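Long-range contacts in mannosephosphate isomerase, putative (Archaeoglobus fulgidus, PDB 1ZX5), which probably catalyses the zinc-dependent interconversion of D-mannose 6-phosphate and D-fructose 6-phosphate, as a type 1 mannose-6-phosphate isomerase built on cupin folds: residues A[2-7]-A[52-57]; A[98-103]-A[206-211]; A[110-115]-A[192-197]; A[243-248]-A[275-280]. All coordinates share one frame; numbering follows the deposited sequence. Where two conformers were deposited one is given.

Contact 1 of 4, residues A[2-7]-A[52-57]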
loop_
_atom_site.group_PDB
_atom_site.type_symbol
_atom_site.label_atom_id
_atom_site.label_comp_id
_atom_site.label_asym_id
_atom_site.label_seq_id
_atom_site.Cartn_x
_atom_site.Cartn_y
_atom_site.Cartn_z
HETATM N N MSE A 2 19.827 16.762 -10.239
HETATM C CA MSE A 2 19.845 16.708 -8.769
HETATM C C MSE A 2 19.372 18.023 -8.117
HETATM O O MSE A 2 20.076 18.638 -7.316
HETATM C CB MSE A 2 21.198 16.222 -8.227
HETATM C CG MSE A 2 22.418 16.848 -8.875
HETATM SE SE MSE A 2 24.006 15.685 -8.726
HETATM C CE MSE A 2 23.641 14.430 -10.314
ATOM N N GLU A 3 18.152 18.419 -8.479
ATOM C CA GLU A 3 17.479 19.615 -7.958
ATOM C C GLU A 3 16.748 19.357 -6.631
ATOM O O GLU A 3 16.485 20.290 -5.867
ATOM C CB GLU A 3 16.441 20.121 -8.973
ATOM C CG GLU A 3 16.982 20.466 -10.364
ATOM C CD GLU A 3 15.867 20.598 -11.405
ATOM O OE1 GLU A 3 14.833 21.251 -11.110
ATOM O OE2 GLU A 3 16.021 20.045 -12.521
ATOM N N LEU A 4 16.408 18.098 -6.369
ATOM C CA LEU A 4 15.554 17.766 -5.234
ATOM C C LEU A 4 16.346 17.427 -3.972
ATOM O O LEU A 4 17.438 16.864 -4.060
ATOM C CB LEU A 4 14.598 16.624 -5.597
ATOM C CG LEU A 4 13.607 16.873 -6.739
ATOM C CD1 LEU A 4 12.874 15.585 -7.089
ATOM C CD2 LEU A 4 12.620 18.001 -6.407
ATOM N N PRO A 5 15.788 17.759 -2.789
ATOM C CA PRO A 5 16.439 17.362 -1.542
ATOM C C PRO A 5 16.329 15.855 -1.346
ATOM O O PRO A 5 15.625 15.187 -2.105
ATOM C CB PRO A 5 15.633 18.105 -0.474
ATOM C CG PRO A 5 14.299 18.310 -1.085
ATOM C CD PRO A 5 14.532 18.494 -2.549
ATOM N N SER A 6 17.032 15.330 -0.348
ATOM C CA SER A 6 16.988 13.909 -0.026
ATOM C C SER A 6 15.631 13.449 0.511
ATOM O O SER A 6 15.214 12.323 0.259
ATOM C CB SER A 6 18.068 13.563 0.999
ATOM O OG SER A 6 19.332 13.469 0.392
ATOM N N PHE A 7 14.963 14.319 1.264
ATOM C CA PHE A 7 13.783 13.946 2.014
ATOM C C PHE A 7 12.633 14.913 1.765
ATOM O O PHE A 7 12.715 16.099 2.104
ATOM C CB PHE A 7 14.105 13.864 3.515
ATOM C CG PHE A 7 15.375 13.106 3.829
ATOM C CD1 PHE A 7 15.501 11.755 3.501
ATOM C CD2 PHE A 7 16.441 13.746 4.445
ATOM C CE1 PHE A 7 16.679 11.058 3.783
ATOM C CE2 PHE A 7 17.617 13.059 4.733
ATOM C CZ PHE A 7 17.731 11.707 4.403
ATOM N N VAL A 52 2.921 18.014 -1.252
ATOM C CA VAL A 52 4.227 17.839 -0.631
ATOM C C VAL A 52 4.950 19.165 -0.369
ATOM O O VAL A 52 4.626 20.194 -0.969
ATOM C CB VAL A 52 5.132 16.871 -1.464
ATOM C CG1 VAL A 52 4.495 15.492 -1.560
ATOM C CG2 VAL A 52 5.431 17.437 -2.851
ATOM N N LEU A 53 5.921 19.115 0.544
ATOM C CA LEU A 53 6.820 20.242 0.805
ATOM C C LEU A 53 8.212 19.972 0.240
ATOM O O LEU A 53 8.924 19.068 0.708
ATOM C CB LEU A 53 6.951 20.498 2.311
ATOM C CG LEU A 53 5.807 21.151 3.085
ATOM C CD1 LEU A 53 5.896 20.752 4.566
ATOM C CD2 LEU A 53 5.812 22.669 2.902
ATOM N N VAL A 54 8.590 20.764 -0.757
ATOM C CA VAL A 54 9.936 20.702 -1.315
ATOM C C VAL A 54 10.743 21.944 -0.898
ATOM O O VAL A 54 10.489 23.053 -1.388
ATOM C CB VAL A 54 9.916 20.518 -2.856
ATOM C CG1 VAL A 54 11.338 20.593 -3.423
ATOM C CG2 VAL A 54 9.266 19.190 -3.223
ATOM N N LYS A 55 11.705 21.743 0.013
ATOM C CA LYS A 55 12.492 22.842 0.605
ATOM C C LYS A 55 11.591 23.932 1.230
ATOM O O LYS A 55 11.881 25.133 1.141
ATOM C CB LYS A 55 13.469 23.451 -0.431
ATOM C CG LYS A 55 14.735 22.615 -0.715
ATOM C CD LYS A 55 15.244 22.856 -2.151
ATOM C CE LYS A 55 16.762 22.638 -2.284
ATOM N NZ LYS A 55 17.158 21.208 -2.460
ATOM N N GLY A 56 10.488 23.508 1.845
ATOM C CA GLY A 56 9.567 24.449 2.470
ATOM C C GLY A 56 8.406 24.979 1.635
ATOM O O GLY A 56 7.492 25.604 2.196
ATOM N N GLN A 57 8.424 24.736 0.321
ATOM C CA GLN A 57 7.325 25.160 -0.563
ATOM C C GLN A 57 6.377 24.017 -0.940
ATOM O O GLN A 57 6.798 22.868 -1.121
ATOM C CB GLN A 57 7.844 25.856 -1.825
ATOM C CG GLN A 57 8.270 27.300 -1.607
ATOM C CD GLN A 57 9.636 27.411 -0.970
ATOM O OE1 GLN A 57 10.460 26.496 -1.074
ATOM N NE2 GLN A 57 9.889 28.535 -0.300
HETATM O O HOH W 1 11.917 18.820 1.820
#
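The Pro5 ring lies across the side chain of Val54 at about a right angle, its CD 3.9 Å from Val54 CG1. Leu4 CD2 reaches the same methyl, Val54 CG1, at 4.2 Å, so one branch of the valine serves both residues. Val54 CG1 reaches them because it stands anti to the backbone N (chi1 174°). Lys55 comes in beside this apolar patch. Its chain bends at the last torsion (chi4 83°), which brings Lys55 NZ beside the proline, 3.8 Å from Pro5 CD; Lys55 NZ is also 3.6 Å from Glu3 O. At that distance the ammonium group probably feels the carbonyl only as a loose electrostatic attraction, and Lys55 itself lies at the surface. A water adds a polar link: it donates to Phe7 O at 2.8 Å and to Leu53 O at 3.2 Å, and accepts a weak bond from Lys55 N. Lys55 and Gly56 are the central residues of a type I' turn from Val54 to Gln57, closed by Val54 N to Gln57 O and Gln57 N to Val54 O, a tight beta hairpin between strands 51-54 and 57-60. The N-terminal loop thus packs on a hairpin tip; beyond it, helix 61-73 receives Val54 on Leu64 and Leu4 on His68, while Phe7 reaches strand 274-277.

Contact 2 of 4, residues A[98-103]-A[206-211]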
loop_
_atom_site.group_PDB
_atom_site.type_symbol
_atom_site.label_atom_id
_atom_site.label_comp_id
_atom_site.label_asym_id
_atom_site.label_seq_id
_atom_site.Cartn_x
_atom_site.Cartn_y
_atom_site.Cartn_z
ATOM N N VAL A 98 -15.525 -8.894 1.049
ATOM C CA VAL A 98 -14.617 -9.540 0.112
ATOM C C VAL A 98 -14.634 -8.789 -1.224
ATOM O O VAL A 98 -15.685 -8.404 -1.730
ATOM C CB VAL A 98 -14.960 -11.041 -0.096
ATOM C CG1 VAL A 98 -14.044 -11.666 -1.140
ATOM C CG2 VAL A 98 -14.845 -11.812 1.236
ATOM N N HIS A 99 -13.446 -8.558 -1.760
ATOM C CA HIS A 99 -13.299 -7.889 -3.037
ATOM C C HIS A 99 -12.119 -8.497 -3.789
ATOM O O HIS A 99 -11.412 -9.354 -3.257
ATOM C CB HIS A 99 -13.160 -6.367 -2.856
ATOM C CG HIS A 99 -12.128 -5.958 -1.851
ATOM N ND1 HIS A 99 -12.291 -6.142 -0.491
ATOM C CD2 HIS A 99 -10.936 -5.332 -2.004
ATOM C CE1 HIS A 99 -11.231 -5.679 0.146
ATOM N NE2 HIS A 99 -10.395 -5.179 -0.746
ATOM N N VAL A 100 -11.933 -8.062 -5.027
ATOM C CA VAL A 100 -10.969 -8.633 -5.936
ATOM C C VAL A 100 -10.537 -7.539 -6.915
ATOM O O VAL A 100 -11.324 -6.659 -7.263
ATOM C CB VAL A 100 -11.565 -9.901 -6.694
ATOM C CG1 VAL A 100 -12.826 -9.558 -7.491
ATOM C CG2 VAL A 100 -10.517 -10.574 -7.598
ATOM N N HIS A 101 -9.281 -7.600 -7.342
ATOM C CA HIS A 101 -8.720 -6.643 -8.286
ATOM C C HIS A 101 -8.525 -7.287 -9.657
ATOM O O HIS A 101 -8.172 -8.466 -9.740
ATOM C CB HIS A 101 -7.368 -6.140 -7.787
ATOM C CG HIS A 101 -7.428 -5.482 -6.445
ATOM N ND1 HIS A 101 -8.281 -4.435 -6.165
ATOM C CD2 HIS A 101 -6.724 -5.706 -5.310
ATOM C CE1 HIS A 101 -8.115 -4.056 -4.911
ATOM N NE2 HIS A 101 -7.172 -4.806 -4.373
ATOM N N PRO A 102 -8.727 -6.502 -10.735
ATOM C CA PRO A 102 -8.408 -6.973 -12.080
ATOM C C PRO A 102 -6.900 -6.873 -12.393
ATOM O O PRO A 102 -6.192 -6.042 -11.813
ATOM C CB PRO A 102 -9.184 -5.998 -12.971
ATOM C CG PRO A 102 -9.163 -4.717 -12.198
ATOM C CD PRO A 102 -9.246 -5.115 -10.740
ATOM N N SER A 103 -6.423 -7.717 -13.305
ATOM C CA SER A 103 -5.108 -7.530 -13.921
ATOM C C SER A 103 -5.152 -6.358 -14.908
ATOM O O SER A 103 -6.229 -5.840 -15.216
ATOM C CB SER A 103 -4.698 -8.800 -14.657
ATOM O OG SER A 103 -5.633 -9.105 -15.679
ATOM N N LYS A 206 -15.874 -11.768 -14.218
ATOM C CA LYS A 206 -14.835 -11.666 -15.235
ATOM C C LYS A 206 -13.382 -11.739 -14.735
ATOM O O LYS A 206 -12.480 -12.047 -15.514
ATOM C CB LYS A 206 -15.064 -10.394 -16.043
ATOM C CG LYS A 206 -16.281 -10.549 -16.969
ATOM C CD LYS A 206 -16.588 -9.266 -17.689
ATOM C CE LYS A 206 -17.753 -9.432 -18.659
ATOM N NZ LYS A 206 -18.282 -8.070 -19.004
ATOM N N VAL A 207 -13.148 -11.467 -13.450
ATOM C CA VAL A 207 -11.769 -11.364 -12.953
ATOM C C VAL A 207 -11.448 -12.347 -11.830
ATOM O O VAL A 207 -10.284 -12.590 -11.543
ATOM C CB VAL A 207 -11.401 -9.904 -12.512
ATOM C CG1 VAL A 207 -11.808 -8.894 -13.584
ATOM C CG2 VAL A 207 -12.049 -9.542 -11.179
ATOM N N LEU A 208 -12.477 -12.909 -11.203
ATOM C CA LEU A 208 -12.299 -13.718 -9.996
ATOM C C LEU A 208 -11.627 -15.073 -10.256
ATOM O O LEU A 208 -12.065 -15.846 -11.124
ATOM C CB LEU A 208 -13.634 -13.918 -9.267
ATOM C CG LEU A 208 -13.595 -14.738 -7.971
ATOM C CD1 LEU A 208 -12.747 -14.038 -6.895
ATOM C CD2 LEU A 208 -15.009 -15.043 -7.475
ATOM N N ASN A 209 -10.561 -15.339 -9.499
ATOM C CA ASN A 209 -9.961 -16.674 -9.432
ATOM C C ASN A 209 -10.807 -17.542 -8.494
ATOM O O ASN A 209 -10.819 -17.334 -7.276
ATOM C CB ASN A 209 -8.504 -16.573 -8.950
ATOM C CG ASN A 209 -7.743 -17.908 -9.016
ATOM O OD1 ASN A 209 -8.325 -18.979 -9.207
ATOM N ND2 ASN A 209 -6.431 -17.835 -8.835
ATOM N N THR A 210 -11.524 -18.499 -9.070
ATOM C CA THR A 210 -12.417 -19.373 -8.310
ATOM C C THR A 210 -11.739 -20.657 -7.817
ATOM O O THR A 210 -12.383 -21.480 -7.158
ATOM C CB THR A 210 -13.670 -19.749 -9.127
ATOM O OG1 THR A 210 -13.272 -20.261 -10.408
ATOM C CG2 THR A 210 -14.593 -18.524 -9.305
ATOM N N LYS A 211 -10.446 -20.815 -8.124
ATOM C CA LYS A 211 -9.680 -21.985 -7.683
ATOM C C LYS A 211 -9.143 -21.831 -6.267
ATOM O O LYS A 211 -8.896 -20.719 -5.793
ATOM C CB LYS A 211 -8.489 -22.274 -8.617
ATOM C CG LYS A 211 -8.826 -22.521 -10.070
ATOM C CD LYS A 211 -9.943 -23.544 -10.229
ATOM C CE LYS A 211 -10.667 -23.360 -11.557
ATOM N NZ LYS A 211 -11.893 -24.205 -11.633
#
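Val100 and Val207 meet methyl to methyl, and around them the contact is closest. Val207 CG2 lies 3.8 Å from Val100 CG1 and 4.0 Å from Val100 CG2, so it rests against both branches of the strand residue as the two side chains cross obliquely. The other methyl, Val207 CG1, turns to Pro102 and stops 4.0 Å from its CB. Val207 can serve both neighbours because CG1 sits anti to its carbonyl carbon (chi1 -48°), while CG2 takes the crowded position between N and C. An alanine in place of Val207 would probably open a gap beside Val100 and Pro102, since both methyls that touch them would be gone. The packing thins toward Leu208, which crosses Val100 at about a right angle and touches it through CD1 alone, 4.2 Å from Val100 CG2; it also packs on Ile139 and Leu142 of helix 139-146 and on Phe196. Past Leu208 the chain runs away from strand 99-100: Asn209 OD1 accepts from Lys211 N at 3.0 Å in an Asx turn, and Lys211 lies exposed. His99 and His101, before and after Val100, point away from the 206-211 segment; His101 ND1 bonds to Leu192 O, and a glycerol is weakly bonded to NE2 of both. The join to the end of helix 201-207 rests on methyl and ring-carbon packing, which implies that shape rather than directed bonds sets how the two segments fit.

Contact 3 of 4, residues A[110-115]-A[192-197]. With ACY (acetic acid), chain H.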
loop_
_atom_site.group_PDB
_atom_site.type_symbol
_atom_site.label_atom_id
_atom_site.label_comp_id
_atom_site.label_asym_id
_atom_site.label_seq_id
_atom_site.Cartn_x
_atom_site.Cartn_y
_atom_site.Cartn_z
ATOM N N LEU A 110 -12.189 -4.775 -19.696
ATOM C CA LEU A 110 -13.375 -4.159 -19.082
ATOM C C LEU A 110 -13.546 -2.683 -19.463
ATOM O O LEU A 110 -14.580 -2.091 -19.162
ATOM C CB LEU A 110 -13.310 -4.293 -17.549
ATOM C CG LEU A 110 -13.543 -5.695 -16.974
ATOM C CD1 LEU A 110 -13.255 -5.764 -15.460
ATOM C CD2 LEU A 110 -14.951 -6.157 -17.275
ATOM N N GLY A 111 -12.528 -2.100 -20.099
ATOM C CA GLY A 111 -12.540 -0.694 -20.510
ATOM C C GLY A 111 -12.397 0.326 -19.382
ATOM O O GLY A 111 -12.872 1.461 -19.489
ATOM N N GLU A 112 -11.729 -0.053 -18.306
ATOM C CA GLU A 112 -11.521 0.873 -17.195
ATOM C C GLU A 112 -10.531 1.973 -17.593
ATOM O O GLU A 112 -9.669 1.758 -18.456
ATOM C CB GLU A 112 -11.016 0.116 -15.963
ATOM C CG GLU A 112 -12.014 -0.910 -15.410
ATOM C CD GLU A 112 -13.168 -0.284 -14.596
ATOM O OE1 GLU A 112 -13.326 0.967 -14.562
ATOM O OE2 GLU A 112 -13.916 -1.064 -13.966
ATOM N N ALA A 113 -10.680 3.155 -17.006
ATOM C CA ALA A 113 -9.697 4.223 -17.190
ATOM C C ALA A 113 -8.439 3.928 -16.355
ATOM O O ALA A 113 -7.340 4.296 -16.746
ATOM C CB ALA A 113 -10.288 5.580 -16.832
ATOM N N GLU A 114 -8.595 3.260 -15.214
ATOM C CA GLU A 114 -7.412 2.830 -14.446
ATOM C C GLU A 114 -6.857 1.479 -14.914
ATOM O O GLU A 114 -7.556 0.692 -15.577
ATOM C CB GLU A 114 -7.713 2.738 -12.961
ATOM C CG GLU A 114 -8.623 3.807 -12.400
ATOM C CD GLU A 114 -8.577 3.793 -10.897
ATOM O OE1 GLU A 114 -7.481 4.058 -10.357
ATOM O OE2 GLU A 114 -9.617 3.484 -10.258
ATOM N N GLY A 115 -5.602 1.214 -14.549
ATOM C CA GLY A 115 -4.959 -0.063 -14.838
ATOM C C GLY A 115 -5.278 -1.117 -13.785
ATOM O O GLY A 115 -6.090 -0.888 -12.873
ATOM N N LEU A 192 -8.953 0.230 -8.661
ATOM C CA LEU A 192 -9.988 -0.693 -9.143
ATOM C C LEU A 192 -10.162 -1.846 -8.169
ATOM O O LEU A 192 -9.199 -2.542 -7.836
ATOM C CB LEU A 192 -9.671 -1.248 -10.534
ATOM C CG LEU A 192 -9.761 -0.287 -11.711
ATOM C CD1 LEU A 192 -9.374 -1.014 -12.984
ATOM C CD2 LEU A 192 -11.155 0.335 -11.826
ATOM N N ALA A 193 -11.391 -2.021 -7.699
ATOM C CA ALA A 193 -11.733 -3.095 -6.782
ATOM C C ALA A 193 -13.197 -3.443 -6.977
ATOM O O ALA A 193 -14.044 -2.553 -7.054
ATOM C CB ALA A 193 -11.454 -2.677 -5.312
ATOM N N TYR A 194 -13.483 -4.735 -7.072
ATOM C CA TYR A 194 -14.839 -5.201 -7.278
ATOM C C TYR A 194 -15.273 -6.030 -6.095
ATOM O O TYR A 194 -14.637 -7.029 -5.754
ATOM C CB TYR A 194 -14.939 -6.004 -8.566
ATOM C CG TYR A 194 -14.382 -5.276 -9.767
ATOM C CD1 TYR A 194 -14.839 -3.985 -10.114
ATOM C CD2 TYR A 194 -13.407 -5.872 -10.568
ATOM C CE1 TYR A 194 -14.325 -3.313 -11.232
ATOM C CE2 TYR A 194 -12.882 -5.215 -11.683
ATOM C CZ TYR A 194 -13.342 -3.939 -12.009
ATOM O OH TYR A 194 -12.832 -3.316 -13.133
ATOM N N PHE A 195 -16.360 -5.605 -5.471
ATOM C CA PHE A 195 -16.820 -6.216 -4.228
ATOM C C PHE A 195 -17.827 -7.317 -4.501
ATOM O O PHE A 195 -18.490 -7.316 -5.537
ATOM C CB PHE A 195 -17.375 -5.131 -3.291
ATOM C CG PHE A 195 -16.289 -4.294 -2.640
ATOM C CD1 PHE A 195 -15.855 -4.577 -1.338
ATOM C CD2 PHE A 195 -15.684 -3.244 -3.335
ATOM C CE1 PHE A 195 -14.823 -3.821 -0.733
ATOM C CE2 PHE A 195 -14.661 -2.475 -2.740
ATOM C CZ PHE A 195 -14.222 -2.767 -1.440
ATOM N N PHE A 196 -17.928 -8.262 -3.574
ATOM C CA PHE A 196 -18.894 -9.355 -3.676
ATOM C C PHE A 196 -20.319 -8.880 -3.373
ATOM O O PHE A 196 -20.866 -9.140 -2.301
ATOM C CB PHE A 196 -18.489 -10.497 -2.736
ATOM C CG PHE A 196 -17.440 -11.424 -3.306
ATOM C CD1 PHE A 196 -16.437 -10.943 -4.164
ATOM C CD2 PHE A 196 -17.442 -12.778 -2.965
ATOM C CE1 PHE A 196 -15.455 -11.801 -4.680
ATOM C CE2 PHE A 196 -16.459 -13.643 -3.468
ATOM C CZ PHE A 196 -15.471 -13.155 -4.330
ATOM N N ASN A 197 -20.911 -8.161 -4.321
ATOM C CA ASN A 197 -22.274 -7.663 -4.179
ATOM C C ASN A 197 -22.904 -7.581 -5.553
ATOM O O ASN A 197 -22.211 -7.725 -6.569
ATOM C CB ASN A 197 -22.328 -6.301 -3.433
ATOM C CG ASN A 197 -21.530 -5.185 -4.130
ATOM O OD1 ASN A 197 -21.517 -5.059 -5.352
ATOM N ND2 ASN A 197 -20.885 -4.359 -3.334
HETATM C C ACY H . -18.176 -1.064 -4.394
HETATM O O ACY H . -19.139 -1.803 -4.089
HETATM O OXT ACY H . -17.503 -1.204 -5.439
HETATM C CH3 ACY H . -17.795 0.052 -3.460
#
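The loop that leaves helix 104-109 through a Schellman motif at Gly111 packs against the chain entering strand 194-195, with Glu112 reaching Tyr194 tip to tip. Tyr194 OH donates to Glu112 OE2 over 2.6 Å. The oxygen lies at the edge of the tyrosine ring, near its plane, and carboxylate and ring are turned 25° apart. The hydroxyl meets OE2 on its anti side, 27° out of the carboxylate plane. A bend at the second torsion of Glu112 (chi2 -77°) brings Glu112 CD against Leu192, whose CD2 is 3.5 Å away. The same OE2 forms a salt bridge with Lys203 of helix 201-207, so a phenol and an ammonium share one oxygen, which would probably favour the charged carboxylate. A leucine in place of Glu112 would probably leave the Tyr194 hydroxyl and Lys203 without this shared acceptor. Strand 194-195 pairs antiparallel with strand 99-100 in a two-stranded sheet, and the Tyr194 side chain is covered there by helix 201-207 through Lys203 and Val204. Leu110 also meets the phenol tip to tip, CD1 standing 3.8 Å from Tyr194 CE2. Leu192 fills the middle of the contact: its CD1 touches Glu112 CB at 3.6 Å and Gly115 O at 3.3 Å, while Glu114 slides past it in the opposite direction and bonds through its carboxylate to His45 and Thr191. Farther along, Asn197 ND2 donates to O of an acetic acid molecule, probably from the crystallisation liquor, at 3.2 Å.

Contact 4 of 4, residues A[243-248]-A[275-280]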
loop_
_atom_site.group_PDB
_atom_site.type_symbol
_atom_site.label_atom_id
_atom_site.label_comp_id
_atom_site.label_asym_id
_atom_site.label_seq_id
_atom_site.Cartn_x
_atom_site.Cartn_y
_atom_site.Cartn_z
ATOM N N ILE A 243 21.347 3.495 4.600
ATOM C CA ILE A 243 20.346 2.941 3.703
ATOM C C ILE A 243 20.640 3.366 2.267
ATOM O O ILE A 243 20.931 4.534 2.014
ATOM C CB ILE A 243 18.913 3.363 4.159
ATOM C CG1 ILE A 243 18.608 2.757 5.537
ATOM C CG2 ILE A 243 17.841 2.958 3.114
ATOM C CD1 ILE A 243 17.192 2.971 5.995
ATOM N N LYS A 244 20.581 2.409 1.340
ATOM C CA LYS A 244 20.781 2.670 -0.095
ATOM C C LYS A 244 19.443 2.684 -0.807
ATOM O O LYS A 244 18.626 1.788 -0.594
ATOM C CB LYS A 244 21.650 1.576 -0.743
ATOM C CG LYS A 244 22.901 1.208 0.012
ATOM C CD LYS A 244 23.928 2.291 -0.111
ATOM C CE LYS A 244 25.323 1.756 0.129
ATOM N NZ LYS A 244 26.330 2.803 -0.231
ATOM N N THR A 245 19.222 3.675 -1.665
ATOM C CA THR A 245 18.005 3.712 -2.479
ATOM C C THR A 245 18.016 2.671 -3.608
ATOM O O THR A 245 16.956 2.188 -4.021
ATOM C CB THR A 245 17.765 5.106 -3.106
ATOM O OG1 THR A 245 18.888 5.467 -3.918
ATOM C CG2 THR A 245 17.539 6.171 -2.029
ATOM N N GLY A 246 19.212 2.330 -4.093
ATOM C CA GLY A 246 19.379 1.527 -5.305
ATOM C C GLY A 246 19.241 2.360 -6.576
ATOM O O GLY A 246 19.084 1.810 -7.664
ATOM N N GLY A 247 19.281 3.690 -6.446
ATOM C CA GLY A 247 19.149 4.575 -7.605
ATOM C C GLY A 247 17.750 4.582 -8.203
ATOM O O GLY A 247 17.573 4.908 -9.371
ATOM N N VAL A 248 16.765 4.206 -7.391
ATOM C CA VAL A 248 15.342 4.337 -7.725
ATOM C C VAL A 248 14.628 5.119 -6.619
ATOM O O VAL A 248 15.160 5.267 -5.511
ATOM C CB VAL A 248 14.647 2.952 -7.905
ATOM C CG1 VAL A 248 15.309 2.141 -9.045
ATOM C CG2 VAL A 248 14.647 2.163 -6.600
ATOM N N CYS A 275 8.231 9.536 4.267
ATOM C CA CYS A 275 9.194 10.394 3.674
ATOM C C CYS A 275 9.459 9.872 2.254
ATOM O O CYS A 275 9.635 8.673 2.055
ATOM C CB CYS A 275 10.428 10.266 4.571
ATOM S SG CYS A 275 11.770 11.021 4.009
ATOM N N LEU A 276 9.476 10.773 1.275
ATOM C CA LEU A 276 9.783 10.433 -0.112
ATOM C C LEU A 276 11.250 10.772 -0.426
ATOM O O LEU A 276 11.689 11.914 -0.247
ATOM C CB LEU A 276 8.834 11.180 -1.066
ATOM C CG LEU A 276 9.090 11.156 -2.584
ATOM C CD1 LEU A 276 8.785 9.798 -3.181
ATOM C CD2 LEU A 276 8.229 12.228 -3.288
ATOM N N VAL A 277 11.999 9.769 -0.884
ATOM C CA VAL A 277 13.408 9.926 -1.195
ATOM C C VAL A 277 13.598 9.779 -2.705
ATOM O O VAL A 277 13.410 8.687 -3.245
ATOM C CB VAL A 277 14.279 8.876 -0.453
ATOM C CG1 VAL A 277 15.781 9.145 -0.690
ATOM C CG2 VAL A 277 13.927 8.824 1.060
ATOM N N PRO A 278 13.950 10.879 -3.395
ATOM C CA PRO A 278 14.230 10.791 -4.836
ATOM C C PRO A 278 15.436 9.899 -5.148
ATOM O O PRO A 278 16.360 9.799 -4.334
ATOM C CB PRO A 278 14.514 12.250 -5.243
ATOM C CG PRO A 278 13.912 13.095 -4.145
ATOM C CD PRO A 278 14.088 12.259 -2.889
ATOM N N ALA A 279 15.407 9.259 -6.317
ATOM C CA ALA A 279 16.518 8.429 -6.814
ATOM C C ALA A 279 17.861 9.139 -6.864
ATOM O O ALA A 279 18.908 8.489 -6.811
ATOM C CB ALA A 279 16.190 7.881 -8.183
ATOM N N SER A 280 17.841 10.466 -6.974
ATOM C CA SER A 280 19.075 11.256 -6.989
ATOM C C SER A 280 19.833 11.229 -5.651
ATOM O O SER A 280 20.942 11.726 -5.565
ATOM C CB SER A 280 18.794 12.700 -7.416
ATOM O OG SER A 280 17.888 13.334 -6.527
#
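Thr245, whose methyl meets Val277, has its OG1 gripped by several backbone groups. Gly247 N donates to it at 3.1 Å with an N-H...O angle of 153°, which closes an ST turn, and the carbonyl oxygens of Thr281 and Asp282, both acceptors, share or compete for its single proton. The first torsion sets this up: OG1 lies between the backbone N and the carbonyl carbon (chi1 59°), leaving the methyl CG2 anti to the carbonyl carbon. That methyl carries the apolar half of the contact, with Thr245 CG2 3.7 Å from Val277 CG1 as the two side chains cross obliquely. On the valine, CG1 is the branch anti to the backbone N. Thus a single threonine faces two ways, its oxygen held in the turn and its methyl packed on Val277 at the end of strand 274-277, in the other sheet. Where the chain bends through Gly246 and Gly247, both with positive phi, Ala279 moves in close. Its CB lies 3.5 Å from Gly247 O and 3.5 Å from Val248 C, so the methyl rests against the backbone from the Gly247 carbonyl to Val248 C; the CA atoms of Val248 and Ala279 are 4.4 Å apart. The Val248 side chain itself points away from the partner segment. Both segments belong to the cupin domain. Strand 240-244 enters the turn beside strand 283-288, with which Thr245 continues the backbone pairing through Asp282, while strand 274-277 edges its sheet next to strand 250-256, with Leu276 and Pro278 reaching helix 61-73.

Overall arrangement
From the N terminus, contact 1 closes the first loop, bringing the opening residues onto the hairpin that ends strand 51-54. Contact 2 spans about a hundred residues, joining strand 99-100 to the end of helix 201-207. Contact 3 begins and ends within that span, and the two touch where strands 99-100 and 194-195 pair. Contact 4 then follows in series, closing a shorter loop in the C-terminal cupin domain. No pair crosses. Contacts 1 and 4 touch, Pro5, Ser6 and Phe7 packing on Cys275, Val277 and Pro278, so the N-terminal loop is tied to the C-terminal domain. Contacts 1 and 2 lie on opposite sides of the chain's centre, their own centres about 40 Å apart.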